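Local atomic coordinates of IWS1 (Encephalitozoon cuniculi, PDB entry 2XPP), a protein that probably acts as a transcription factor in the nucleus, regulating transcription by RNA polymerase II. Residues Q54-K67 with V90-S104. Residues are numbered along the deposited sequence; the frame is centred on the assembly and turned at random.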
ATOM      1  N   GLN A  54       2.502  13.352  -8.383  1.00 19.29           N
ATOM      2  CA  GLN A  54       1.510  12.611  -7.593  1.00 19.85           C
ATOM      3  C   GLN A  54       0.282  12.166  -8.363  1.00 18.51           C
ATOM      4  O   GLN A  54      -0.146  10.988  -8.275  1.00 17.52           O
ATOM      5  CB  GLN A  54       1.068  13.410  -6.357  1.00 20.57           C
ATOM      6  CG  GLN A  54       0.165  12.567  -5.447  1.00 23.02           C
ATOM      7  CD  GLN A  54      -0.023  13.194  -4.084  1.00 25.59           C
ATOM      8  OE1 GLN A  54      -1.116  13.691  -3.783  1.00 23.81           O
ATOM      9  NE2 GLN A  54       1.071  13.233  -3.265  1.00 22.10           N
ATOM     10  N   GLU A  55      -0.333  13.099  -9.075  1.00 19.91           N
ATOM     11  CA  GLU A  55      -1.554  12.754  -9.783  1.00 21.30           C
ATOM     12  C   GLU A  55      -1.318  11.729 -10.873  1.00 20.73           C
ATOM     13  O   GLU A  55      -2.153  10.869 -11.073  1.00 20.66           O
ATOM     14  CB  GLU A  55      -2.196  13.974 -10.405  1.00 22.88           C
ATOM     15  CG  GLU A  55      -3.036  14.788  -9.427  1.00 27.58           C
ATOM     16  CD  GLU A  55      -4.130  13.948  -8.735  1.00 31.02           C
ATOM     17  OE1 GLU A  55      -5.099  13.505  -9.390  1.00 34.12           O
ATOM     18  OE2 GLU A  55      -4.004  13.742  -7.526  1.00 34.10           O
ATOM     19  N   SER A  56      -0.208  11.865 -11.600  1.00 20.13           N
ATOM     20  CA  SER A  56       0.142  10.901 -12.644  1.00 20.86           C
ATOM     21  C   SER A  56       0.370   9.533 -12.043  1.00 18.89           C
ATOM     22  O   SER A  56      -0.095   8.526 -12.579  1.00 19.26           O
ATOM     23  CB  SER A  56       1.407  11.308 -13.388  1.00 21.11           C
ATOM     24  OG  SER A  56       1.195  12.476 -14.133  1.00 27.11           O
ATOM     25  N   LEU A  57       1.078   9.476 -10.905  1.00 16.92           N
ATOM     26  CA  LEU A  57       1.306   8.217 -10.222  1.00 16.06           C
ATOM     27  C   LEU A  57      -0.032   7.553  -9.818  1.00 15.32           C
ATOM     28  O   LEU A  57      -0.224   6.344 -10.034  1.00 15.37           O
ATOM     29  CB  LEU A  57       2.240   8.418  -9.014  1.00 14.99           C
ATOM     30  CG  LEU A  57       3.700   8.699  -9.335  1.00 15.10           C
ATOM     31  CD1 LEU A  57       4.368   9.169  -8.058  1.00 17.63           C
ATOM     32  CD2 LEU A  57       4.404   7.458  -9.880  1.00 16.47           C
ATOM     33  N   LEU A  58      -0.959   8.336  -9.275  1.00 17.00           N
ATOM     34  CA  LEU A  58      -2.232   7.780  -8.813  1.00 16.38           C
ATOM     35  C   LEU A  58      -3.028   7.305 -10.033  1.00 17.35           C
ATOM     36  O   LEU A  58      -3.605   6.209 -10.010  1.00 17.78           O
ATOM     37  CB  LEU A  58      -3.025   8.823  -8.031  1.00 16.49           C
ATOM     38  CG  LEU A  58      -2.452   9.160  -6.655  1.00 13.85           C
ATOM     39  CD1 LEU A  58      -3.194  10.345  -6.042  1.00 18.09           C
ATOM     40  CD2 LEU A  58      -2.530   7.874  -5.725  1.00 15.85           C
ATOM     41  N   ASP A  59      -3.016   8.118 -11.099  1.00 19.78           N
ATOM     42  CA  ASP A  59      -3.718   7.804 -12.358  1.00 20.73           C
ATOM     43  C   ASP A  59      -3.174   6.527 -13.011  1.00 20.75           C
ATOM     44  O   ASP A  59      -3.934   5.778 -13.665  1.00 20.85           O
ATOM     45  CB  ASP A  59      -3.620   8.955 -13.369  1.00 22.12           C
ATOM     46  CG  ASP A  59      -4.531  10.118 -13.040  1.00 26.01           C
ATOM     47  OD1 ASP A  59      -5.359  10.002 -12.113  1.00 26.56           O
ATOM     48  OD2 ASP A  59      -4.446  11.162 -13.741  1.00 28.26           O
ATOM     49  N   GLU A  60      -1.872   6.290 -12.856  1.00 19.60           N
ATOM     50  CA  GLU A  60      -1.238   5.119 -13.410  1.00 19.62           C
ATOM     51  C   GLU A  60      -1.290   3.903 -12.489  1.00 17.92           C
ATOM     52  O   GLU A  60      -0.660   2.884 -12.784  1.00 18.08           O
ATOM     53  CB  GLU A  60       0.196   5.402 -13.869  1.00 19.57           C
ATOM     54  CG  GLU A  60       0.268   6.304 -15.138  1.00 24.95           C
ATOM     55  CD  GLU A  60      -0.541   5.768 -16.346  1.00 26.27           C
ATOM     56  OE1 GLU A  60      -0.236   4.662 -16.851  1.00 26.89           O
ATOM     57  OE2 GLU A  60      -1.487   6.453 -16.803  1.00 28.39           O
ATOM     58  N   GLY A  61      -2.043   4.009 -11.389  1.00 17.62           N
ATOM     59  CA  GLY A  61      -2.304   2.832 -10.509  1.00 17.55           C
ATOM     60  C   GLY A  61      -1.159   2.485  -9.576  1.00 17.34           C
ATOM     61  O   GLY A  61      -0.996   1.325  -9.167  1.00 16.00           O
ATOM     62  N   ILE A  62      -0.386   3.497  -9.168  1.00 16.16           N
ATOM     63  CA  ILE A  62       0.784   3.213  -8.332  1.00 15.05           C
ATOM     64  C   ILE A  62       0.342   2.604  -6.984  1.00 13.74           C
ATOM     65  O   ILE A  62       1.170   1.981  -6.278  1.00 13.76           O
ATOM     66  CB  ILE A  62       1.683   4.471  -8.093  1.00 14.55           C
ATOM     67  CG1 ILE A  62       3.110   4.088  -7.643  1.00 15.30           C
ATOM     68  CG2 ILE A  62       1.052   5.378  -7.033  1.00 15.11           C
ATOM     69  CD1 ILE A  62       3.884   3.300  -8.679  1.00 16.05           C
ATOM     70  N   LEU A  63      -0.909   2.822  -6.576  1.00 14.41           N
ATOM     71  CA  LEU A  63      -1.360   2.218  -5.338  1.00 13.29           C
ATOM     72  C   LEU A  63      -1.294   0.705  -5.382  1.00 12.44           C
ATOM     73  O   LEU A  63      -1.143   0.073  -4.312  1.00 13.40           O
ATOM     74  CB  LEU A  63      -2.770   2.697  -4.873  1.00 12.50           C
ATOM     75  CG  LEU A  63      -2.789   4.179  -4.547  1.00 12.23           C
ATOM     76  CD1 LEU A  63      -4.238   4.627  -4.263  1.00 15.05           C
ATOM     77  CD2 LEU A  63      -1.879   4.576  -3.361  1.00 13.45           C
ATOM     78  N   ASP A  64      -1.415   0.116  -6.578  1.00 13.59           N
ATOM     79  CA  ASP A  64      -1.271  -1.351  -6.741  1.00 15.62           C
ATOM     80  C   ASP A  64       0.121  -1.806  -6.314  1.00 15.04           C
ATOM     81  O   ASP A  64       0.249  -2.844  -5.620  1.00 14.45           O
ATOM     82  CB  ASP A  64      -1.475  -1.774  -8.213  1.00 16.58           C
ATOM     83  CG  ASP A  64      -2.893  -1.553  -8.726  1.00 22.90           C
ATOM     84  OD1 ASP A  64      -3.793  -1.074  -7.998  1.00 26.05           O
ATOM     85  OD2 ASP A  64      -3.101  -1.866  -9.914  1.00 23.83           O
ATOM     86  N   GLU A  65       1.166  -1.071  -6.719  1.00 13.86           N
ATOM     87  CA  GLU A  65       2.565  -1.458  -6.401  1.00 14.14           C
ATOM     88  C   GLU A  65       2.855  -1.176  -4.930  1.00 13.14           C
ATOM     89  O   GLU A  65       3.529  -1.971  -4.260  1.00 12.89           O
ATOM     90  CB  GLU A  65       3.587  -0.697  -7.268  1.00 14.77           C
ATOM     91  CG  GLU A  65       3.666  -1.327  -8.677  1.00 17.46           C
ATOM     92  CD  GLU A  65       2.370  -1.195  -9.456  1.00 20.24           C
ATOM     93  OE1 GLU A  65       1.724  -0.109  -9.446  1.00 19.89           O
ATOM     94  OE2 GLU A  65       1.973  -2.185 -10.099  1.00 23.34           O
ATOM     95  N   ILE A  66       2.330  -0.053  -4.418  1.00 12.17           N
ATOM     96  CA  ILE A  66       2.521   0.247  -2.987  1.00 12.06           C
ATOM     97  C   ILE A  66       1.888  -0.875  -2.132  1.00 12.78           C
ATOM     98  O   ILE A  66       2.535  -1.404  -1.200  1.00 10.71           O
ATOM     99  CB  ILE A  66       2.006   1.622  -2.602  1.00 11.95           C
ATOM    100  CG1 ILE A  66       2.914   2.683  -3.261  1.00 13.63           C
ATOM    101  CG2 ILE A  66       2.074   1.789  -1.058  1.00 13.34           C
ATOM    102  CD1 ILE A  66       2.271   4.137  -3.166  1.00 13.17           C
ATOM    103  N   LYS A  67       0.648  -1.240  -2.467  1.00 12.14           N
ATOM    104  CA  LYS A  67      -0.043  -2.380  -1.839  1.00 12.58           C
ATOM    105  C   LYS A  67       0.819  -3.652  -1.895  1.00 13.48           C
ATOM    106  O   LYS A  67       1.004  -4.320  -0.884  1.00 12.48           O
ATOM    107  CB  LYS A  67      -1.342  -2.656  -2.562  1.00 13.70           C
ATOM    108  CG  LYS A  67      -2.125  -3.890  -2.033  1.00 15.32           C
ATOM    109  CD  LYS A  67      -3.381  -4.085  -2.871  1.00 17.68           C
ATOM    110  CE  LYS A  67      -4.236  -5.162  -2.291  1.00 22.99           C
ATOM    111  NZ  LYS A  67      -5.290  -5.490  -3.333  1.00 27.46           N
ATOM    112  N   VAL A  90       4.480   7.581   3.015  1.00 15.67           N
ATOM    113  CA  VAL A  90       4.141   7.959   1.626  1.00 16.36           C
ATOM    114  C   VAL A  90       2.606   8.105   1.405  1.00 15.69           C
ATOM    115  O   VAL A  90       2.138   9.156   0.942  1.00 15.94           O
ATOM    116  CB  VAL A  90       4.739   6.985   0.592  1.00 15.40           C
ATOM    117  CG1 VAL A  90       4.132   7.191  -0.830  1.00 17.33           C
ATOM    118  CG2 VAL A  90       6.268   7.177   0.523  1.00 18.41           C
ATOM    119  N   LEU A  91       1.871   7.049   1.746  1.00 13.99           N
ATOM    120  CA  LEU A  91       0.407   7.021   1.563  1.00 12.75           C
ATOM    121  C   LEU A  91      -0.282   8.199   2.268  1.00 14.44           C
ATOM    122  O   LEU A  91      -1.236   8.764   1.732  1.00 14.87           O
ATOM    123  CB  LEU A  91      -0.129   5.689   2.087  1.00 12.21           C
ATOM    124  CG  LEU A  91       0.207   4.495   1.200  1.00 10.67           C
ATOM    125  CD1 LEU A  91      -0.135   3.268   1.922  1.00 11.14           C
ATOM    126  CD2 LEU A  91      -0.541   4.530  -0.150  1.00 12.11           C
ATOM    127  N   LYS A  92       0.231   8.589   3.432  1.00 15.11           N
ATOM    128  CA  LYS A  92      -0.377   9.649   4.236  1.00 16.96           C
ATOM    129  C   LYS A  92      -0.332  10.980   3.484  1.00 17.39           C
ATOM    130  O   LYS A  92      -1.205  11.876   3.686  1.00 18.92           O
ATOM    131  CB  LYS A  92       0.373   9.811   5.575  1.00 19.44           C
ATOM    132  CG  LYS A  92      -0.203  10.829   6.459  1.00 25.88           C
ATOM    133  CD  LYS A  92       0.474  10.696   7.811  1.00 31.42           C
ATOM    134  CE  LYS A  92       0.782  12.031   8.421  1.00 36.57           C
ATOM    135  NZ  LYS A  92       1.444  11.788   9.742  1.00 39.67           N
ATOM    136  N   THR A  93       0.673  11.117   2.619  1.00 16.04           N
ATOM    137  CA  THR A  93       0.919  12.375   1.908  1.00 18.41           C
ATOM    138  C   THR A  93       0.120  12.507   0.614  1.00 18.28           C
ATOM    139  O   THR A  93       0.120  13.588   0.015  1.00 20.00           O
ATOM    140  CB  THR A  93       2.420  12.614   1.542  1.00 18.17           C
ATOM    141  OG1 THR A  93       2.826  11.756   0.474  1.00 20.12           O
ATOM    142  CG2 THR A  93       3.364  12.447   2.759  1.00 21.30           C
ATOM    143  N   MET A  94      -0.508  11.428   0.174  1.00 17.30           N
ATOM    144  CA  MET A  94      -1.182  11.406  -1.138  1.00 16.78           C
ATOM    145  C   MET A  94      -2.658  11.787  -1.083  1.00 17.59           C
ATOM    146  O   MET A  94      -3.366  11.424  -0.118  1.00 17.55           O
ATOM    147  CB  MET A  94      -1.027  10.001  -1.748  1.00 16.37           C
ATOM    148  CG  MET A  94       0.380   9.770  -2.188  1.00 17.13           C
ATOM    149  SD  MET A  94       0.553   8.058  -2.701  1.00 18.52           S
ATOM    150  CE  MET A  94       1.932   8.201  -3.812  1.00 22.18           C
ATOM    151  N   LYS A  95      -3.137  12.523  -2.108  1.00 17.22           N
ATOM    152  CA  LYS A  95      -4.543  12.921  -2.155  1.00 18.51           C
ATOM    153  C   LYS A  95      -5.365  11.756  -2.750  1.00 18.88           C
ATOM    154  O   LYS A  95      -5.764  11.795  -3.912  1.00 18.96           O
ATOM    155  CB  LYS A  95      -4.739  14.207  -2.973  1.00 19.34           C
ATOM    156  CG  LYS A  95      -4.102  15.407  -2.301  1.00 24.67           C
ATOM    157  CD  LYS A  95      -4.391  16.724  -2.994  1.00 29.85           C
ATOM    158  CE  LYS A  95      -3.621  17.862  -2.320  1.00 34.21           C
ATOM    159  NZ  LYS A  95      -3.832  19.235  -2.950  1.00 37.43           N
ATOM    160  N   ILE A  96      -5.641  10.782  -1.887  1.00 16.95           N
ATOM    161  CA  ILE A  96      -6.287   9.508  -2.244  1.00 17.29           C
ATOM    162  C   ILE A  96      -7.792   9.575  -2.051  1.00 17.69           C
ATOM    163  O   ILE A  96      -8.281   9.932  -0.965  1.00 19.12           O
ATOM    164  CB  ILE A  96      -5.621   8.371  -1.462  1.00 15.45           C
ATOM    165  CG1 ILE A  96      -4.179   8.158  -1.978  1.00 17.44           C
ATOM    166  CG2 ILE A  96      -6.413   7.102  -1.585  1.00 17.81           C
ATOM    167  CD1 ILE A  96      -3.316   7.239  -1.057  1.00 17.09           C
ATOM    168  N   HIS A  97      -8.528   9.234  -3.096  1.00 18.27           N
ATOM    169  CA  HIS A  97      -9.961   9.400  -3.072  1.00 18.78           C
ATOM    170  C   HIS A  97     -10.617   8.051  -3.296  1.00 18.24           C
ATOM    171  O   HIS A  97      -9.942   7.053  -3.567  1.00 16.59           O
ATOM    172  CB  HIS A  97     -10.423  10.443  -4.113  1.00 21.63           C
ATOM    173  CG  HIS A  97      -9.826  11.814  -3.902  1.00 26.42           C
ATOM    174  ND1 HIS A  97      -9.642  12.372  -2.650  1.00 31.52           N
ATOM    175  CD2 HIS A  97      -9.342  12.718  -4.786  1.00 30.50           C
ATOM    176  CE1 HIS A  97      -9.090  13.567  -2.775  1.00 33.69           C
ATOM    177  NE2 HIS A  97      -8.901  13.805  -4.061  1.00 33.25           N
ATOM    178  N   LYS A  98     -11.947   8.031  -3.183  1.00 18.86           N
ATOM    179  CA  LYS A  98     -12.696   6.777  -3.300  1.00 20.18           C
ATOM    180  C   LYS A  98     -12.283   5.879  -4.472  1.00 20.02           C
ATOM    181  O   LYS A  98     -12.082   4.687  -4.290  1.00 18.49           O
ATOM    182  CB  LYS A  98     -14.184   7.137  -3.371  1.00 21.92           C
ATOM    183  CG  LYS A  98     -15.092   5.943  -3.672  1.00 28.89           C
ATOM    184  CD  LYS A  98     -16.558   6.395  -3.829  1.00 36.05           C
ATOM    185  CE  LYS A  98     -16.791   7.348  -5.009  1.00 41.40           C
ATOM    186  NZ  LYS A  98     -16.816   8.797  -4.594  1.00 44.87           N
ATOM    187  N   GLU A  99     -12.185   6.448  -5.673  1.00 21.34           N
ATOM    188  CA  GLU A  99     -11.903   5.670  -6.880  1.00 21.77           C
ATOM    189  C   GLU A  99     -10.542   5.028  -6.846  1.00 19.49           C
ATOM    190  O   GLU A  99     -10.392   3.865  -7.226  1.00 20.63           O
ATOM    191  CB  GLU A  99     -12.073   6.533  -8.140  1.00 22.72           C
ATOM    192  CG  GLU A  99     -13.514   7.069  -8.347  1.00 30.71           C
ATOM    193  CD  GLU A  99     -13.858   8.348  -7.547  1.00 35.13           C
ATOM    194  OE1 GLU A  99     -12.964   8.964  -6.846  1.00 34.08           O
ATOM    195  OE2 GLU A  99     -15.063   8.724  -7.635  1.00 38.86           O
ATOM    196  N   HIS A 100      -9.541   5.745  -6.330  1.00 16.96           N
ATOM    197  CA  HIS A 100      -8.207   5.185  -6.145  1.00 15.91           C
ATOM    198  C   HIS A 100      -8.215   3.966  -5.208  1.00 15.74           C
ATOM    199  O   HIS A 100      -7.509   2.987  -5.456  1.00 15.95           O
ATOM    200  CB  HIS A 100      -7.259   6.223  -5.510  1.00 14.97           C
ATOM    201  CG  HIS A 100      -7.133   7.488  -6.294  1.00 16.16           C
ATOM    202  ND1 HIS A 100      -7.265   8.739  -5.722  1.00 17.71           N
ATOM    203  CD2 HIS A 100      -6.801   7.695  -7.589  1.00 15.83           C
ATOM    204  CE1 HIS A 100      -7.094   9.659  -6.654  1.00 19.58           C
ATOM    205  NE2 HIS A 100      -6.810   9.048  -7.801  1.00 20.54           N
ATOM    206  N   LEU A 101      -8.995   4.063  -4.130  1.00 16.94           N
ATOM    207  CA  LEU A 101      -9.075   2.994  -3.121  1.00 16.90           C
ATOM    208  C   LEU A 101      -9.830   1.768  -3.656  1.00 18.24           C
ATOM    209  O   LEU A 101      -9.379   0.620  -3.466  1.00 17.81           O
ATOM    210  CB  LEU A 101      -9.751   3.534  -1.864  1.00 15.78           C
ATOM    211  CG  LEU A 101      -8.918   4.599  -1.127  1.00 15.28           C
ATOM    212  CD1 LEU A 101      -9.776   5.304  -0.103  1.00 17.97           C
ATOM    213  CD2 LEU A 101      -7.627   3.939  -0.523  1.00 18.01           C
ATOM    214  N   VAL A 102     -10.931   2.004  -4.361  1.00 19.30           N
ATOM    215  CA  VAL A 102     -11.741   0.871  -4.849  1.00 22.00           C
ATOM    216  C   VAL A 102     -10.927   0.075  -5.856  1.00 22.13           C
ATOM    217  O   VAL A 102     -10.825  -1.170  -5.739  1.00 23.18           O
ATOM    218  CB  VAL A 102     -13.073   1.336  -5.391  1.00 22.94           C
ATOM    219  CG1 VAL A 102     -13.838   0.194  -6.092  1.00 25.54           C
ATOM    220  CG2 VAL A 102     -13.908   1.916  -4.243  1.00 23.92           C
ATOM    221  N   THR A 103     -10.266   0.762  -6.786  1.00 21.48           N
ATOM    222  CA  THR A 103      -9.533   0.039  -7.846  1.00 22.83           C
ATOM    223  C   THR A 103      -8.263  -0.691  -7.407  1.00 21.27           C
ATOM    224  O   THR A 103      -7.914  -1.760  -7.954  1.00 20.27           O
ATOM    225  CB  THR A 103      -9.224   0.939  -9.050  1.00 25.53           C
ATOM    226  OG1 THR A 103      -8.258   1.903  -8.656  1.00 26.18           O
ATOM    227  CG2 THR A 103     -10.489   1.634  -9.561  1.00 24.83           C
ATOM    228  N   SER A 104      -7.575  -0.113  -6.422  1.00 19.60           N
ATOM    229  CA  SER A 104      -6.329  -0.650  -5.918  1.00 18.62           C
ATOM    230  C   SER A 104      -6.473  -1.669  -4.820  1.00 18.05           C
ATOM    231  O   SER A 104      -5.649  -2.586  -4.761  1.00 18.96           O
ATOM    232  CB  SER A 104      -5.357   0.445  -5.410  1.00 17.15           C
ATOM    233  OG  SER A 104      -5.809   0.995  -4.154  1.00 18.79           O
TER
HETATM  234  O   HOH W   1      -0.709  16.038  -1.855  1.00 28.34           O
HETATM  235  O   HOH W   2      -6.105  13.097  -6.228  1.00 23.95           O
HETATM  236  O   HOH W   3      -5.888  10.920  -9.821  1.00 34.56           O
HETATM  237  O   HOH W   4      -5.481   0.910  -9.215  1.00 26.25           O
HETATM  238  O   HOH W   5      -4.110  -3.872  -6.422  1.00 29.72           O
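One face of the His100 imidazole carries Leu58, whose CD1 sits 3.9 Å above the ring plane, displaced toward the rim. At its edge, ND1 accepts the backbone N-H of His97, the N-cap of helix 98-104, and NE2 meets, in the ring plane, a water that donates to Glu55 OE1 and Asp59 OD1. The carboxamide of Gln54 lies against the turn after helix 81-92: OE1 takes the N-H of Lys95 at 2.9 Å, the donor standing well above the carbonyl plane, while NE2 gives a weak bond to Thr93 O. With CG anti to N (chi1 -173°) and the chain extended, the amide reaches this backbone beside Met94.

Farther along, Leu63 divides its methyls: CD2 presses tightly on Leu91 CD2 (3.5 Å) and meets Ile96 CD1 tip to tip, whereas CD1 touches His100 CB. Ile66 CD1 meets Met94 CE end-on at 4.1 Å. Where helices 62-67 and 98-104 cross at -54°, Lys67 NZ donates to Ser104 O in the carbonyl plane.

Trp134 of helix 121-138 backs Leu91 and Ile96. An apolar seam thus joins helices 54-59 and 62-70 to the 81-92 end, turn and helix 98-104; with ND1 accepting, His100 is probably neutral, protonated on NE2.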